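PDB 1OYJ: probable glutathione S-transferase GSTU1 from Oryza sativa, which conjugates reduced glutathione to a wide range of exogenous and endogenous hydrophobic electrophiles, a reaction used in herbicide detoxification. Local coordinates for residues Leu144-Phe154 against Val190-Cys201. Residues are numbered along the deposited sequence; the frame is centred on the assembly and turned at random.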
# COMPACT_ATOMS: atom_id res chain seq x y z
N LEU A 144 -12.05 -4.77 -12.12
CA LEU A 144 -11.03 -5.82 -12.14
C LEU A 144 -11.09 -6.56 -13.47
O LEU A 144 -10.04 -6.87 -14.17
CB LEU A 144 -11.10 -6.75 -10.93
CG LEU A 144 -10.66 -5.98 -9.67
CD1 LEU A 144 -11.20 -6.67 -8.44
CD2 LEU A 144 -9.09 -5.74 -9.65
N GLU A 145 -12.31 -6.87 -13.86
CA GLU A 145 -12.49 -7.58 -15.11
C GLU A 145 -11.87 -6.83 -16.28
O GLU A 145 -11.21 -7.46 -17.20
CB GLU A 145 -13.99 -7.88 -15.38
CG GLU A 145 -14.31 -8.95 -16.41
CD GLU A 145 -15.77 -8.89 -16.99
OE1 GLU A 145 -16.24 -9.93 -17.56
OE2 GLU A 145 -16.44 -7.80 -16.93
N ALA A 146 -12.17 -5.54 -16.33
CA ALA A 146 -11.65 -4.65 -17.36
C ALA A 146 -10.13 -4.69 -17.42
O ALA A 146 -9.56 -4.75 -18.50
CB ALA A 146 -12.16 -3.20 -17.16
N GLU A 147 -9.49 -4.71 -16.26
CA GLU A 147 -8.05 -4.76 -16.26
C GLU A 147 -7.49 -6.12 -16.72
O GLU A 147 -6.45 -6.17 -17.42
CB GLU A 147 -7.55 -4.41 -14.84
CG GLU A 147 -6.07 -4.66 -14.62
CD GLU A 147 -5.16 -3.88 -15.57
OE1 GLU A 147 -5.59 -2.80 -16.09
OE2 GLU A 147 -4.01 -4.33 -15.65
N LEU A 148 -8.14 -7.20 -16.34
CA LEU A 148 -7.77 -8.52 -16.82
C LEU A 148 -7.86 -8.66 -18.36
O LEU A 148 -7.03 -9.34 -19.00
CB LEU A 148 -8.66 -9.59 -16.19
CG LEU A 148 -8.38 -11.03 -16.51
CD1 LEU A 148 -6.90 -11.43 -16.17
CD2 LEU A 148 -9.36 -12.03 -15.97
N GLY A 149 -8.86 -8.04 -18.92
CA GLY A 149 -9.05 -8.03 -20.35
C GLY A 149 -9.18 -9.44 -20.84
O GLY A 149 -9.97 -10.22 -20.32
N ASP A 150 -8.35 -9.80 -21.79
CA ASP A 150 -8.47 -11.07 -22.44
C ASP A 150 -7.37 -12.01 -21.95
O ASP A 150 -7.23 -13.07 -22.44
CB ASP A 150 -8.38 -10.75 -23.91
CG ASP A 150 -8.66 -11.90 -24.78
OD1 ASP A 150 -8.01 -12.11 -25.83
OD2 ASP A 150 -9.59 -12.68 -24.47
N ARG A 151 -6.62 -11.62 -20.92
CA ARG A 151 -5.52 -12.45 -20.41
C ARG A 151 -6.01 -13.62 -19.53
O ARG A 151 -7.14 -13.64 -19.05
CB ARG A 151 -4.56 -11.59 -19.58
CG ARG A 151 -4.11 -10.36 -20.37
CD ARG A 151 -3.17 -9.41 -19.61
NE ARG A 151 -3.61 -9.02 -18.28
CZ ARG A 151 -3.52 -7.77 -17.79
NH1 ARG A 151 -3.02 -6.79 -18.52
NH2 ARG A 151 -3.94 -7.48 -16.58
N GLU A 152 -5.17 -14.63 -19.43
CA GLU A 152 -5.42 -15.82 -18.64
C GLU A 152 -5.20 -15.40 -17.16
O GLU A 152 -6.04 -15.71 -16.29
CB GLU A 152 -4.42 -16.87 -19.02
CG GLU A 152 -4.79 -18.22 -18.45
CD GLU A 152 -3.80 -19.37 -18.72
OE1 GLU A 152 -2.68 -19.16 -19.24
OE2 GLU A 152 -4.16 -20.51 -18.36
N PHE A 153 -4.16 -14.61 -16.94
CA PHE A 153 -3.84 -14.09 -15.59
C PHE A 153 -3.59 -12.57 -15.58
O PHE A 153 -3.19 -12.01 -16.61
CB PHE A 153 -2.57 -14.77 -15.03
CG PHE A 153 -2.74 -16.28 -14.76
CD1 PHE A 153 -3.44 -16.77 -13.62
CD2 PHE A 153 -2.21 -17.18 -15.66
CE1 PHE A 153 -3.57 -18.13 -13.46
CE2 PHE A 153 -2.36 -18.51 -15.50
CZ PHE A 153 -3.01 -18.99 -14.41
N PHE A 154 -3.74 -11.95 -14.39
CA PHE A 154 -3.43 -10.55 -14.25
C PHE A 154 -2.01 -10.32 -14.57
O PHE A 154 -1.71 -9.33 -15.17
CB PHE A 154 -3.79 -9.94 -12.87
CG PHE A 154 -5.27 -9.78 -12.67
CD1 PHE A 154 -5.92 -8.62 -13.02
CD2 PHE A 154 -5.99 -10.80 -12.19
CE1 PHE A 154 -7.26 -8.47 -12.95
CE2 PHE A 154 -7.35 -10.70 -12.04
CZ PHE A 154 -8.03 -9.46 -12.44
N VAL A 190 -22.35 -10.31 -13.94
CA VAL A 190 -21.79 -9.01 -13.86
C VAL A 190 -20.41 -8.98 -14.49
O VAL A 190 -20.05 -8.00 -15.12
CB VAL A 190 -21.70 -8.64 -12.32
CG1 VAL A 190 -20.53 -7.77 -12.05
CG2 VAL A 190 -23.06 -8.03 -11.80
N ALA A 191 -19.60 -10.02 -14.28
CA ALA A 191 -18.20 -10.02 -14.76
C ALA A 191 -17.70 -11.43 -15.15
O ALA A 191 -16.81 -12.02 -14.51
CB ALA A 191 -17.33 -9.43 -13.71
N PRO A 192 -18.27 -11.99 -16.22
CA PRO A 192 -18.03 -13.38 -16.62
C PRO A 192 -16.54 -13.74 -16.77
O PRO A 192 -16.12 -14.81 -16.40
CB PRO A 192 -18.79 -13.54 -18.02
CG PRO A 192 -19.16 -12.13 -18.41
CD PRO A 192 -19.09 -11.26 -17.18
N ARG A 193 -15.73 -12.83 -17.27
CA ARG A 193 -14.31 -13.13 -17.42
C ARG A 193 -13.59 -13.17 -16.07
O ARG A 193 -12.63 -13.94 -15.94
CB ARG A 193 -13.61 -12.17 -18.36
CG ARG A 193 -13.86 -12.48 -19.85
CD ARG A 193 -13.24 -11.48 -20.71
NE ARG A 193 -14.12 -10.33 -20.68
CZ ARG A 193 -13.84 -9.15 -20.23
NH1 ARG A 193 -14.78 -8.26 -20.24
NH2 ARG A 193 -12.65 -8.88 -19.75
N LEU A 194 -14.10 -12.45 -15.08
CA LEU A 194 -13.49 -12.56 -13.77
C LEU A 194 -13.87 -13.90 -13.12
O LEU A 194 -13.06 -14.57 -12.50
CB LEU A 194 -13.90 -11.41 -12.88
CG LEU A 194 -13.16 -11.27 -11.57
CD1 LEU A 194 -11.64 -10.91 -11.85
CD2 LEU A 194 -13.77 -10.25 -10.66
N ALA A 195 -15.10 -14.31 -13.35
CA ALA A 195 -15.56 -15.59 -12.87
C ALA A 195 -14.75 -16.77 -13.47
O ALA A 195 -14.43 -17.70 -12.77
CB ALA A 195 -17.08 -15.75 -13.18
N ALA A 196 -14.41 -16.66 -14.76
CA ALA A 196 -13.64 -17.66 -15.46
C ALA A 196 -12.23 -17.66 -14.89
O ALA A 196 -11.68 -18.73 -14.65
CB ALA A 196 -13.57 -17.30 -16.98
N TRP A 197 -11.71 -16.46 -14.64
CA TRP A 197 -10.40 -16.36 -13.98
C TRP A 197 -10.43 -17.05 -12.59
O TRP A 197 -9.51 -17.83 -12.24
CB TRP A 197 -9.91 -14.91 -13.87
CG TRP A 197 -8.75 -14.70 -12.99
CD1 TRP A 197 -7.43 -14.76 -13.31
CD2 TRP A 197 -8.80 -14.36 -11.62
NE1 TRP A 197 -6.68 -14.53 -12.19
CE2 TRP A 197 -7.50 -14.22 -11.16
CE3 TRP A 197 -9.84 -14.07 -10.77
CZ2 TRP A 197 -7.20 -13.93 -9.86
CZ3 TRP A 197 -9.57 -13.72 -9.52
CH2 TRP A 197 -8.24 -13.64 -9.05
N ALA A 198 -11.50 -16.81 -11.84
CA ALA A 198 -11.60 -17.43 -10.50
C ALA A 198 -11.65 -18.97 -10.65
O ALA A 198 -10.98 -19.71 -9.93
CB ALA A 198 -12.82 -16.89 -9.73
N ARG A 199 -12.33 -19.48 -11.68
CA ARG A 199 -12.41 -20.96 -11.86
C ARG A 199 -11.03 -21.54 -12.23
O ARG A 199 -10.59 -22.57 -11.73
CB ARG A 199 -13.45 -21.35 -12.93
CG ARG A 199 -14.86 -21.22 -12.49
CD ARG A 199 -15.87 -21.75 -13.47
NE ARG A 199 -15.75 -21.22 -14.83
CZ ARG A 199 -16.38 -20.14 -15.27
NH1 ARG A 199 -17.13 -19.43 -14.47
NH2 ARG A 199 -16.28 -19.77 -16.52
N ARG A 200 -10.31 -20.84 -13.12
CA ARG A 200 -8.95 -21.25 -13.55
C ARG A 200 -8.00 -21.29 -12.31
O ARG A 200 -7.37 -22.26 -12.02
CB ARG A 200 -8.47 -20.18 -14.55
CG ARG A 200 -7.02 -20.16 -15.11
CD ARG A 200 -6.89 -19.12 -16.38
NE ARG A 200 -8.15 -18.99 -17.09
CZ ARG A 200 -8.89 -17.88 -17.27
NH1 ARG A 200 -8.49 -16.67 -16.96
NH2 ARG A 200 -10.05 -18.02 -17.91
N CYS A 201 -7.98 -20.19 -11.57
CA CYS A 201 -7.17 -20.14 -10.38
C CYS A 201 -7.54 -21.30 -9.42
O CYS A 201 -6.65 -21.87 -8.76
CB CYS A 201 -7.26 -18.78 -9.71
SG CYS A 201 -6.46 -17.44 -10.69
O HOH W 1 -18.98 -7.28 -17.26
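E145 lays its carboxylate against one face of the R193 guanidinium, the two planes only 5° apart. The salt bridge, 3.5 Å from E145 OE1 to R193 NH1, is therefore a stacked one, in which no N-H is aimed at the oxygen. The directed bond comes instead from the backbone: R193 N donates to the anti side of E145 OE1 over 3.0 Å, at the start of helix 192-201. An extended chain with CG anti to the backbone N carries the carboxylate to this helix end, whose dipole would probably favour its negative charge. E145 OE2 takes a hydrogen from a water that also donates to V190 O. A leucine in place of E145 would probably leave R193 N without its acceptor and the stacked guanidinium without its countercharge. R193 NH2 meanwhile reaches G149 O at 3.1 Å, from above the carbonyl plane. Within the all-helical C-terminal domain of the GST fold, the axes of 144-148, the end of helix 127-148, and 192-201 cross at 75°. Beyond the crossing F154 turns its edge to the face of W197, F154 CE2 lying 3.6 Å from W197 CE2 with ring planes at 83°; D166 accepts hydrogen bonds from both W197 NE1 and F154 N. L148 CD2 packs on W197 CB at 3.6 Å. Farther along, R200 NH1 meets E152 O on a lone pair in the carbonyl plane, at 2.7 Å.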